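PDB 5T1Q: N-acetylmuramoyl-L-alanine amidase domain-containing protein SAOUHSC_02979 from Staphylococcus aureus, which probably acts as a secreted amidase that cleaves peptidoglycan, represented here by its C-terminal part with a glucosaminidase-family region and a CHAP domain. Local coordinates for residues S44-D47 with D48-Q51; Y248-Q252 with C253-V257. All coordinates share one frame; numbering follows the deposited sequence.

Contact 1: S44-D47 with D48-Q51; sequences SNND and DSGQ
Asn-46 and Ser-49 hold each other at both ends of a tight bend on the surface. Starting at CB of Asn-46, the side chain folds back over the bend, because chi1 (56°) places CG between the backbone N and the carbonyl carbon. CG itself comes 3.5 Å from Ser-49 OG. Beyond it, OD1 lies 2.7 Å from Ser-49 N and 3.0 Å from Asp-48 N; both are weak hydrogen bonds, the N-H groups meeting the oxygen at strongly bent angles. ND2, the other arm of the amide, comes no closer than 3.8 Å to Ser-49 OG. An acceptor side chain reaching the N-H two residues on makes this an Asx turn, superposed on a type I beta turn from Asn-46 to Ser-49 whose own bond, Ser-49 N to Asn-46 O at 3.4 Å, is also weak. Straighter is the return grip, in which Asn-46 N donates to Ser-49 OG (3.1 Å, 157°). A water bridges that same hydroxyl to Asn-45 N. Ser-44 OG, one residue before Asn-45, donates to Asn-46 O at 2.7 Å, approaching from above the carbonyl plane. The bend lies in the loop joining strands 37-39 and 52-54.

Contact 2: Y248-Q252 with C253-V257; sequences YPHGQ and CTWYV
This is a local, buried contact at the start of helix 253-262 in the CHAP domain, where the loop 248-252 folds back on the first turn of the helix and Trp-255 packs against it. Pro-249 to Gln-252 form a type II beta turn, with Gly-251 at positive phi, and the indole presents one face to this turn. Gly-251 N sits 3.2 Å above that face of Trp-255, offset toward its rim, and there too His-250 CA makes a CH-pi contact, 4.0 Å from the centroid of the five-membered ring. The His-250 imidazole follows obliquely, its plane at 49° to the six-membered ring of Trp-255; its NE2 comes within 3.7 Å of Trp-255 CZ2 and makes a weak hydrogen bond to Glu-241. A chi1 of 174° sets Trp-255 CG anti to the backbone N and lays the indole against the turn, with Trp-255 CB 3.3 Å from Pro-249 O. Tyr-248 crosses Thr-254 at about a right angle, its CB 3.5 Å from Thr-254 OG1; that hydroxyl bonds to Gln-20 O. Gln-252 is the N-cap, and its O accepts Tyr-256 N at 2.9 Å. Cys-253 has the geometry of a possible Cys-His-Glu triad with His-314 and Glu-331. One water accepts the N-H of Cys-253 (water O to N 2.9 Å) and donates to Gln-252 OE1, tying the N-cap side chain to the first residue of the helix.

Contact 1 closes well before contact 2 opens along the chain, and the two do not touch: their centres are 28 Å apart and their nearest atoms about 15 Å. Both lie against one mixed sheet: 44-51 joins two of its neighbouring strands, 37-39 and the outermost 52-54, and helix 253-262 packs on strand 314-321 through Cys-253, Tyr-256 and Val-257. His-314 and Glu-331, the probable partners of Cys-253, sit on more central strands. Trp-255 also touches Leu-36, just ahead of strand 37-39. Contact 2 contains Cys-253 of the presumed active site, while contact 1 remains at the exposed periphery. A bound sodium ion lies about 11 Å from the Cys-253 side chain, which does not touch it.

Contact 1: S44-D47 with D48-Q51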
ATOM      1  N   SER A  44       3.305  22.216  -2.036  1.00 36.67           N
ATOM      2  CA  SER A  44       4.686  22.003  -2.469  1.00 37.18           C
ATOM      3  C   SER A  44       5.265  23.275  -3.109  1.00 38.70           C
ATOM      4  O   SER A  44       4.526  24.151  -3.552  1.00 38.03           O
ATOM      5  CB  SER A  44       4.763  20.830  -3.467  1.00 35.73           C
ATOM      6  OG  SER A  44       4.076  21.118  -4.678  1.00 35.37           O
ATOM      7  N   ASN A  45       6.589  23.359  -3.139  1.00 40.27           N
ATOM      8  CA  ASN A  45       7.270  24.504  -3.737  1.00 42.51           C
ATOM      9  C   ASN A  45       7.061  24.551  -5.253  1.00 42.02           C
ATOM     10  O   ASN A  45       6.937  25.634  -5.828  1.00 41.56           O
ATOM     11  CB  ASN A  45       8.756  24.492  -3.379  1.00 44.18           C
ATOM     12  CG  ASN A  45       9.001  24.755  -1.894  1.00 47.16           C
ATOM     13  OD1 ASN A  45       8.149  25.332  -1.192  1.00 49.16           O
ATOM     14  ND2 ASN A  45      10.178  24.358  -1.409  1.00 47.63           N
ATOM     15  N   ASN A  46       7.000  23.378  -5.881  1.00 41.55           N
ATOM     16  CA  ASN A  46       6.785  23.273  -7.329  1.00 43.30           C
ATOM     17  C   ASN A  46       5.969  22.022  -7.664  1.00 43.29           C
ATOM     18  O   ASN A  46       5.681  21.201  -6.789  1.00 41.89           O
ATOM     19  CB  ASN A  46       8.133  23.294  -8.068  1.00 43.98           C
ATOM     20  CG  ASN A  46       9.068  22.203  -7.594  1.00 43.44           C
ATOM     21  OD1 ASN A  46       8.742  21.015  -7.670  1.00 42.19           O
ATOM     22  ND2 ASN A  46      10.238  22.593  -7.103  1.00 44.69           N
ATOM     23  N   ASP A  47       5.596  21.894  -8.933  1.00 54.58           N
ATOM     24  CA  ASP A  47       4.774  20.768  -9.400  1.00 56.25           C
ATOM     25  C   ASP A  47       5.414  19.365  -9.250  1.00 55.14           C
ATOM     26  O   ASP A  47       4.691  18.375  -9.240  1.00 52.96           O
ATOM     27  CB  ASP A  47       4.324  20.993 -10.861  1.00 59.28           C
ATOM     28  CG  ASP A  47       3.332  22.158 -11.016  1.00 62.72           C
ATOM     29  OD1 ASP A  47       2.654  22.546 -10.030  1.00 64.09           O
ATOM     30  OD2 ASP A  47       3.214  22.679 -12.150  1.00 66.97           O
ATOM     31  N   ASP A  48       6.743  19.293  -9.104  1.00 58.06           N
ATOM     32  CA  ASP A  48       7.471  18.007  -8.963  1.00 58.23           C
ATOM     33  C   ASP A  48       7.944  17.671  -7.528  1.00 56.15           C
ATOM     34  O   ASP A  48       8.321  16.525  -7.259  1.00 54.96           O
ATOM     35  CB  ASP A  48       8.722  18.015  -9.862  1.00 62.49           C
ATOM     36  CG  ASP A  48       8.428  18.446 -11.303  1.00 67.12           C
ATOM     37  OD1 ASP A  48       7.272  18.311 -11.772  1.00 68.91           O
ATOM     38  OD2 ASP A  48       9.372  18.923 -11.971  1.00 71.29           O
ATOM     39  N   SER A  49       7.933  18.650  -6.616  1.00 55.61           N
ATOM     40  CA  SER A  49       8.449  18.445  -5.243  1.00 54.42           C
ATOM     41  C   SER A  49       7.445  17.906  -4.208  1.00 51.92           C
ATOM     42  O   SER A  49       7.737  17.919  -3.017  1.00 51.26           O
ATOM     43  CB  SER A  49       9.070  19.752  -4.717  1.00 55.95           C
ATOM     44  OG  SER A  49       8.101  20.776  -4.576  1.00 55.90           O
ATOM     45  N   GLY A  50       6.284  17.430  -4.658  1.00 51.66           N
ATOM     46  CA  GLY A  50       5.268  16.894  -3.745  1.00 49.93           C
ATOM     47  C   GLY A  50       5.680  15.598  -3.051  1.00 47.52           C
ATOM     48  O   GLY A  50       6.427  14.792  -3.610  1.00 47.63           O
ATOM     49  N   GLN A  51       5.185  15.409  -1.829  1.00 45.33           N
ATOM     50  CA  GLN A  51       5.489  14.232  -1.024  1.00 42.81           C
ATOM     51  C   GLN A  51       4.228  13.411  -0.737  1.00 39.65           C
ATOM     52  O   GLN A  51       3.100  13.833  -1.033  1.00 37.78           O
ATOM     53  CB  GLN A  51       6.101  14.658   0.316  1.00 45.16           C
ATOM     54  CG  GLN A  51       7.291  15.614   0.244  1.00 48.34           C
ATOM     55  CD  GLN A  51       8.580  14.967  -0.236  1.00 50.98           C
ATOM     56  OE1 GLN A  51       8.583  13.885  -0.834  1.00 50.91           O
ATOM     57  NE2 GLN A  51       9.701  15.641   0.033  1.00 54.42           N
TER
HETATM   58  O   HOH W   1       8.209  21.233  -1.881  1.00 39.03           O

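Contact 2: Y248-Q252 with C253-V257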
ATOM      1  N   TYR A 248     -12.277  -7.519   1.566  1.00 25.35           N
ATOM      2  CA  TYR A 248     -11.924  -7.186   0.173  1.00 23.91           C
ATOM      3  C   TYR A 248     -10.383  -7.094   0.058  1.00 24.12           C
ATOM      4  O   TYR A 248      -9.714  -6.792   1.045  1.00 24.20           O
ATOM      5  CB  TYR A 248     -12.591  -5.856  -0.260  1.00 22.19           C
ATOM      6  CG  TYR A 248     -14.107  -5.883  -0.154  1.00 21.16           C
ATOM      7  CD1 TYR A 248     -14.880  -6.451  -1.160  1.00 20.61           C
ATOM      8  CD2 TYR A 248     -14.766  -5.385   0.979  1.00 20.93           C
ATOM      9  CE1 TYR A 248     -16.257  -6.516  -1.060  1.00 20.43           C
ATOM     10  CE2 TYR A 248     -16.160  -5.440   1.087  1.00 20.43           C
ATOM     11  CZ  TYR A 248     -16.890  -6.004   0.066  1.00 20.51           C
ATOM     12  OH  TYR A 248     -18.252  -6.078   0.147  1.00 20.84           O
ATOM     13  N   PRO A 249      -9.814  -7.373  -1.138  1.00 24.37           N
ATOM     14  CA  PRO A 249      -8.350  -7.308  -1.311  1.00 24.46           C
ATOM     15  C   PRO A 249      -7.773  -5.969  -0.860  1.00 23.98           C
ATOM     16  O   PRO A 249      -8.230  -4.913  -1.287  1.00 22.62           O
ATOM     17  CB  PRO A 249      -8.169  -7.492  -2.813  1.00 24.60           C
ATOM     18  CG  PRO A 249      -9.346  -8.295  -3.234  1.00 24.54           C
ATOM     19  CD  PRO A 249     -10.479  -7.830  -2.377  1.00 24.07           C
ATOM     20  N   HIS A 250      -6.785  -6.040   0.015  1.00 24.52           N
ATOM     21  CA  HIS A 250      -6.163  -4.870   0.595  1.00 24.88           C
ATOM     22  C   HIS A 250      -5.829  -3.738  -0.381  1.00 24.25           C
ATOM     23  O   HIS A 250      -5.238  -3.961  -1.439  1.00 23.39           O
ATOM     24  CB  HIS A 250      -4.894  -5.289   1.326  1.00 26.62           C
ATOM     25  CG  HIS A 250      -4.338  -4.221   2.201  1.00 26.79           C
ATOM     26  ND1 HIS A 250      -3.380  -3.328   1.772  1.00 26.60           N
ATOM     27  CD2 HIS A 250      -4.626  -3.886   3.479  1.00 27.14           C
ATOM     28  CE1 HIS A 250      -3.103  -2.488   2.750  1.00 26.80           C
ATOM     29  NE2 HIS A 250      -3.838  -2.809   3.798  1.00 27.42           N
ATOM     30  N   GLY A 251      -6.214  -2.522   0.010  1.00 23.46           N
ATOM     31  CA  GLY A 251      -5.931  -1.331  -0.791  1.00 23.20           C
ATOM     32  C   GLY A 251      -6.844  -1.022  -1.963  1.00 22.13           C
ATOM     33  O   GLY A 251      -6.863   0.106  -2.424  1.00 21.69           O
ATOM     34  N   GLN A 252      -7.605  -1.995  -2.455  1.00 22.18           N
ATOM     35  CA  GLN A 252      -8.492  -1.732  -3.612  1.00 22.16           C
ATOM     36  C   GLN A 252      -9.651  -0.803  -3.227  1.00 20.92           C
ATOM     37  O   GLN A 252      -9.863  -0.533  -2.039  1.00 20.45           O
ATOM     38  CB  GLN A 252      -8.979  -3.045  -4.212  1.00 23.46           C
ATOM     39  CG  GLN A 252      -7.821  -3.895  -4.714  1.00 25.29           C
ATOM     40  CD  GLN A 252      -7.015  -3.192  -5.798  1.00 26.98           C
ATOM     41  OE1 GLN A 252      -7.575  -2.640  -6.742  1.00 29.05           O
ATOM     42  NE2 GLN A 252      -5.702  -3.195  -5.658  1.00 28.97           N
ATOM     43  N   CYS A 253     -10.384  -0.304  -4.219  1.00 20.12           N
ATOM     44  CA  CYS A 253     -11.439   0.683  -3.953  1.00 19.54           C
ATOM     45  C   CYS A 253     -12.493   0.165  -2.993  1.00 18.65           C
ATOM     46  O   CYS A 253     -12.996   0.901  -2.176  1.00 17.76           O
ATOM     47  CB  CYS A 253     -12.090   1.178  -5.238  1.00 19.84           C
ATOM     48  SG  CYS A 253     -12.892  -0.083  -6.253  1.00 21.66           S
ATOM     49  N   THR A 254     -12.798  -1.120  -3.121  1.00 18.36           N
ATOM     50  CA  THR A 254     -13.767  -1.816  -2.291  1.00 18.03           C
ATOM     51  C   THR A 254     -13.278  -1.865  -0.848  1.00 18.47           C
ATOM     52  O   THR A 254     -13.992  -1.484   0.072  1.00 18.43           O
ATOM     53  CB  THR A 254     -13.961  -3.245  -2.820  1.00 17.95           C
ATOM     54  OG1 THR A 254     -12.682  -3.802  -3.090  1.00 17.93           O
ATOM     55  CG2 THR A 254     -14.728  -3.241  -4.116  1.00 17.77           C
ATOM     56  N   TRP A 255     -12.045  -2.315  -0.663  1.00 19.14           N
ATOM     57  CA  TRP A 255     -11.435  -2.349   0.670  1.00 20.06           C
ATOM     58  C   TRP A 255     -11.405  -0.960   1.316  1.00 19.06           C
ATOM     59  O   TRP A 255     -11.639  -0.815   2.509  1.00 19.28           O
ATOM     60  CB  TRP A 255      -9.998  -2.906   0.580  1.00 21.49           C
ATOM     61  CG  TRP A 255      -9.238  -2.848   1.870  1.00 22.98           C
ATOM     62  CD1 TRP A 255      -9.134  -3.829   2.809  1.00 24.40           C
ATOM     63  CD2 TRP A 255      -8.477  -1.738   2.363  1.00 23.52           C
ATOM     64  NE1 TRP A 255      -8.348  -3.398   3.856  1.00 25.35           N
ATOM     65  CE2 TRP A 255      -7.936  -2.118   3.603  1.00 24.87           C
ATOM     66  CE3 TRP A 255      -8.203  -0.464   1.872  1.00 23.54           C
ATOM     67  CZ2 TRP A 255      -7.138  -1.263   4.369  1.00 26.04           C
ATOM     68  CZ3 TRP A 255      -7.401   0.390   2.638  1.00 24.56           C
ATOM     69  CH2 TRP A 255      -6.881  -0.018   3.866  1.00 24.87           C
ATOM     70  N   TYR A 256     -11.101   0.059   0.532  1.00 18.09           N
ATOM     71  CA  TYR A 256     -10.990   1.405   1.093  1.00 17.83           C
ATOM     72  C   TYR A 256     -12.327   1.883   1.643  1.00 17.29           C
ATOM     73  O   TYR A 256     -12.382   2.389   2.763  1.00 17.17           O
ATOM     74  CB  TYR A 256     -10.402   2.421   0.077  1.00 17.24           C
ATOM     75  CG  TYR A 256     -10.452   3.820   0.622  1.00 17.49           C
ATOM     76  CD1 TYR A 256      -9.460   4.287   1.493  1.00 17.77           C
ATOM     77  CD2 TYR A 256     -11.524   4.674   0.315  1.00 17.01           C
ATOM     78  CE1 TYR A 256      -9.526   5.558   2.021  1.00 18.05           C
ATOM     79  CE2 TYR A 256     -11.608   5.944   0.861  1.00 17.04           C
ATOM     80  CZ  TYR A 256     -10.607   6.383   1.706  1.00 17.57           C
ATOM     81  OH  TYR A 256     -10.678   7.636   2.236  1.00 17.65           O
ATOM     82  N   VAL A 257     -13.399   1.718   0.867  1.00 16.63           N
ATOM     83  CA  VAL A 257     -14.710   2.172   1.323  1.00 16.86           C
ATOM     84  C   VAL A 257     -15.197   1.410   2.582  1.00 17.96           C
ATOM     85  O   VAL A 257     -15.775   2.006   3.495  1.00 17.91           O
ATOM     86  CB  VAL A 257     -15.749   2.132   0.195  1.00 16.28           C
ATOM     87  CG1 VAL A 257     -17.101   2.597   0.707  1.00 16.19           C
ATOM     88  CG2 VAL A 257     -15.300   2.994  -0.988  1.00 16.07           C
TER
HETATM   89  O   HOH W   2      -9.537  -0.776  -6.926  1.00 28.11           O